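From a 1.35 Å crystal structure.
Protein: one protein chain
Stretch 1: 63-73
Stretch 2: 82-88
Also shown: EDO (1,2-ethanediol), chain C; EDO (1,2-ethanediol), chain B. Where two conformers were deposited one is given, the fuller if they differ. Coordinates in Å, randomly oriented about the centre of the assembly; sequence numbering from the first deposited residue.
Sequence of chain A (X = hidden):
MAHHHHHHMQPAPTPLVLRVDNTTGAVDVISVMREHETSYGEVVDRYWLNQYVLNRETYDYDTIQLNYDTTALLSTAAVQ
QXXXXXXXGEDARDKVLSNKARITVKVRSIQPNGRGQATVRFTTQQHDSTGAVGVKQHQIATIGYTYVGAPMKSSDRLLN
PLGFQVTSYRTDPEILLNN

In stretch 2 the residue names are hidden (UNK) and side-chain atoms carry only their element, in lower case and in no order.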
# COMPACT_ATOMS: atom_id res chain seq x y z
N THR A 63 -8.49 2.10 -7.85
CA THR A 63 -7.37 2.37 -6.96
C THR A 63 -6.52 3.53 -7.46
O THR A 63 -5.47 3.81 -6.88
CB THR A 63 -6.50 1.12 -6.75
OG1 THR A 63 -5.95 0.68 -8.01
CG2 THR A 63 -7.31 -0.00 -6.11
N ILE A 64 -6.97 4.26 -8.48
CA ILE A 64 -6.07 5.23 -9.10
C ILE A 64 -5.68 6.40 -8.18
O ILE A 64 -4.55 6.86 -8.25
CB ILE A 64 -6.56 5.69 -10.50
CG1 ILE A 64 -5.50 6.49 -11.22
CG2 ILE A 64 -7.81 6.54 -10.40
CD1 ILE A 64 -5.88 6.80 -12.65
N GLN A 65 -6.57 6.87 -7.31
CA GLN A 65 -6.16 7.92 -6.38
C GLN A 65 -4.93 7.51 -5.54
O GLN A 65 -3.94 8.23 -5.44
CB GLN A 65 -7.33 8.30 -5.47
CG GLN A 65 -7.02 9.48 -4.57
CD GLN A 65 -6.96 10.77 -5.34
OE1 GLN A 65 -5.90 11.35 -5.62
NE2 GLN A 65 -8.12 11.20 -5.76
N LEU A 66 -5.01 6.31 -4.99
CA LEU A 66 -3.90 5.76 -4.20
C LEU A 66 -2.68 5.49 -5.05
O LEU A 66 -1.55 5.79 -4.62
CB LEU A 66 -4.34 4.47 -3.54
CG LEU A 66 -5.36 4.65 -2.43
CD1 LEU A 66 -5.98 3.30 -2.12
CD2 LEU A 66 -4.73 5.24 -1.18
N ASN A 67 -2.86 4.87 -6.22
CA ASN A 67 -1.73 4.55 -7.08
C ASN A 67 -0.99 5.83 -7.50
O ASN A 67 0.25 5.88 -7.45
CB ASN A 67 -2.21 3.82 -8.34
CG ASN A 67 -2.84 2.45 -8.08
OD1 ASN A 67 -3.74 2.06 -8.81
ND2 ASN A 67 -2.38 1.74 -7.08
N TYR A 68 -1.73 6.84 -7.96
CA TYR A 68 -1.17 8.10 -8.42
C TYR A 68 -0.45 8.82 -7.27
O TYR A 68 0.68 9.29 -7.41
CB TYR A 68 -2.29 8.96 -9.01
CG TYR A 68 -1.88 10.29 -9.54
CD1 TYR A 68 -1.65 10.48 -10.90
CD2 TYR A 68 -1.78 11.40 -8.70
CE1 TYR A 68 -1.30 11.72 -11.39
CE2 TYR A 68 -1.44 12.65 -9.20
CZ TYR A 68 -1.20 12.79 -10.54
OH TYR A 68 -0.90 14.04 -11.04
N ASP A 69 -1.12 8.93 -6.13
CA ASP A 69 -0.51 9.63 -5.01
C ASP A 69 0.73 8.93 -4.50
O ASP A 69 1.70 9.57 -4.11
CB ASP A 69 -1.52 9.82 -3.87
CG ASP A 69 -2.61 10.83 -4.22
OD1 ASP A 69 -2.43 11.67 -5.12
OD2 ASP A 69 -3.66 10.81 -3.54
N THR A 70 0.72 7.60 -4.47
CA THR A 70 1.89 6.85 -4.02
C THR A 70 3.05 7.09 -4.98
O THR A 70 4.19 7.35 -4.57
CB THR A 70 1.58 5.35 -3.92
OG1 THR A 70 0.56 5.12 -2.94
CG2 THR A 70 2.79 4.55 -3.57
N THR A 71 2.76 6.98 -6.28
CA THR A 71 3.81 7.22 -7.27
C THR A 71 4.42 8.62 -7.09
O THR A 71 5.65 8.78 -7.07
CB THR A 71 3.29 7.06 -8.69
OG1 THR A 71 2.77 5.75 -8.85
CG2 THR A 71 4.40 7.25 -9.69
N ALA A 72 3.58 9.63 -6.92
CA ALA A 72 4.08 10.99 -6.75
C ALA A 72 4.94 11.12 -5.50
O ALA A 72 6.00 11.74 -5.51
CB ALA A 72 2.93 11.98 -6.72
N LEU A 73 4.47 10.52 -4.40
CA LEU A 73 5.20 10.62 -3.13
C LEU A 73 6.60 10.05 -3.23
O LEU A 73 7.55 10.57 -2.66
CB LEU A 73 4.41 9.90 -2.05
CG LEU A 73 4.98 9.96 -0.64
CD1 LEU A 73 4.93 11.37 -0.06
CD2 LEU A 73 4.27 8.93 0.23
N UNK A 82 7.67 14.10 -14.97
CA UNK A 82 7.59 13.10 -16.05
C UNK A 82 6.32 12.24 -15.90
O UNK A 82 5.59 12.04 -16.87
c UNK A 82 10.08 13.00 -16.45
c UNK A 82 11.36 12.23 -16.24
c UNK A 82 8.84 12.24 -16.04
o UNK A 82 11.33 11.16 -15.60
o UNK A 82 12.42 12.71 -16.72
N UNK A 83 6.05 11.79 -14.69
CA UNK A 83 4.90 10.93 -14.41
C UNK A 83 3.58 11.69 -14.63
O UNK A 83 2.64 11.17 -15.23
c UNK A 83 1.41 8.54 -11.61
c UNK A 83 1.83 9.72 -11.04
c UNK A 83 3.74 9.75 -12.51
c UNK A 83 3.32 8.55 -13.06
c UNK A 83 4.99 10.42 -12.97
c UNK A 83 2.99 10.32 -11.49
c UNK A 83 2.16 7.96 -12.63
N UNK A 84 3.52 12.94 -14.18
CA UNK A 84 2.29 13.71 -14.25
C UNK A 84 1.85 13.88 -15.69
O UNK A 84 0.64 13.94 -15.96
c UNK A 84 2.99 15.29 -9.37
c UNK A 84 2.66 15.14 -12.13
c UNK A 84 3.41 16.33 -10.17
o UNK A 84 3.19 15.38 -7.99
c UNK A 84 3.25 16.25 -11.53
c UNK A 84 2.45 15.10 -13.63
c UNK A 84 2.23 14.11 -11.29
c UNK A 84 2.39 14.19 -9.93
N UNK A 85 2.79 13.94 -16.62
CA UNK A 85 2.42 14.14 -18.03
C UNK A 85 1.57 12.99 -18.57
O UNK A 85 0.76 13.21 -19.47
c UNK A 85 6.34 17.10 -19.19
c UNK A 85 5.49 15.90 -19.60
c UNK A 85 3.66 14.34 -18.89
n UNK A 85 5.59 18.23 -18.56
c UNK A 85 4.35 15.66 -18.63
N UNK A 86 1.72 11.79 -18.02
CA UNK A 86 0.87 10.66 -18.43
C UNK A 86 -0.61 10.99 -18.21
O UNK A 86 -1.47 10.48 -18.92
c UNK A 86 1.26 9.38 -17.64
c UNK A 86 0.29 8.23 -17.91
c UNK A 86 2.70 8.96 -17.98
c UNK A 86 3.25 7.85 -17.13
N UNK A 87 -0.89 11.83 -17.21
CA UNK A 87 -2.24 12.23 -16.79
C UNK A 87 -2.58 13.68 -17.14
O UNK A 87 -3.46 14.28 -16.53
c UNK A 87 -2.41 11.93 -15.27
c UNK A 87 -3.46 8.29 -15.20
c UNK A 87 -2.30 7.65 -14.84
c UNK A 87 -1.15 8.38 -14.57
o UNK A 87 -2.33 6.27 -14.78
c UNK A 87 -3.48 9.66 -15.33
c UNK A 87 -1.20 9.77 -14.70
c UNK A 87 -2.37 10.43 -15.06
N UNK A 88 -1.93 14.20 -18.17
CA UNK A 88 -2.22 15.56 -18.64
C UNK A 88 -2.51 15.53 -20.12
O UNK A 88 -2.03 14.66 -20.86
c UNK A 88 -1.04 16.48 -18.33
o UNK A 88 0.61 17.78 -15.27
o UNK A 88 1.35 17.49 -17.29
c UNK A 88 -0.89 16.78 -16.84
c UNK A 88 0.44 17.40 -16.45
C1 EDO C . -1.45 4.72 -12.26
O1 EDO C . -0.64 4.89 -13.43
C2 EDO C . -1.31 5.91 -11.34
O2 EDO C . -0.03 5.85 -10.79
C1 EDO B . -1.70 -1.74 -7.26
O1 EDO B . -2.89 -1.11 -6.76
C2 EDO B . -0.70 -1.80 -6.11
O2 EDO B . -1.08 -2.83 -5.19
O HOH W 1 -1.15 14.87 -13.74

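Position 82 carries three side-chain carbons, the third bearing two oxygens, an unbranched carboxylate. It makes no contact with stretch 1 and is exposed. This is Glu 82.

Position 83 has one carbon followed by a ring of six carbons with no heteroatom. Its CA-to-CB bond points toward stretch 1, and the ring is buried against Tyr 68, Thr 71 and Ala 72. It is Phe 83. Thr 71 CG2 lies 3.5 Å from the centroid of the Phe 83 ring, almost exactly on the ring normal, a CH-pi contact. In the same rotamer, m, Thr 71 OG1 donates to Asn 67 O at 2.9 Å.

Position 84 again has one carbon and a six-carbon ring, now bearing an oxygen. Its CA-to-CB bond runs sideways, but the end of the side chain comes nearer, and the ring lies against Tyr 68 and Ala 72. It is Tyr 84. Tyr 84 OH is 3.6 Å from Ala 72 CB, which sits at the ring's edge. The Tyr 84 and Tyr 68 rings are nearly parallel, at 19°, yet slid apart so that they barely overlap.

At position 85, four carbons in a row end in nitrogen, exposed and out of reach of stretch 1: Lys 85. It opens a type I turn that runs to position 88.

Position 86 shows four carbons, forked at the first, with one arm two carbons long. Its CA-to-CB bond runs sideways and it touches nothing on stretch 1. This is Ile 86.

Position 87 has one carbon and a six-carbon ring with an oxygen. Its CA-to-CB bond points toward stretch 1, and the ring touches Ile 64 and Tyr 68. It is Tyr 87. Its face receives the edge of Tyr 68 in an offset edge-to-face pair, planes at 82°, while Ile 64 CD1 packs 3.8 Å from Tyr 87 CE1. Tyr 87 OH donates to O1 of the chain C ethanediol at 2.6 Å.

Position 88 has three carbons, the last with two oxygens, and makes no contact with stretch 1. It is Glu 88, which closes the turn, Glu 88 N bonded to Lys 85 O at 3.1 Å.

The contact is built around Tyr 68, whose ring meets three aromatic rings in three different geometries. No direct hydrogen bond crosses between the stretches; one water joins them, 2.8 Å from Tyr 68 OH and donating to Tyr 84 O at 3.0 Å. The rule is apolar packing: Ile 64, Tyr 68, Thr 71 and Ala 72 supply the helix surface, and rings fill it.

Stretch 2 (82-88) EFYKIYE
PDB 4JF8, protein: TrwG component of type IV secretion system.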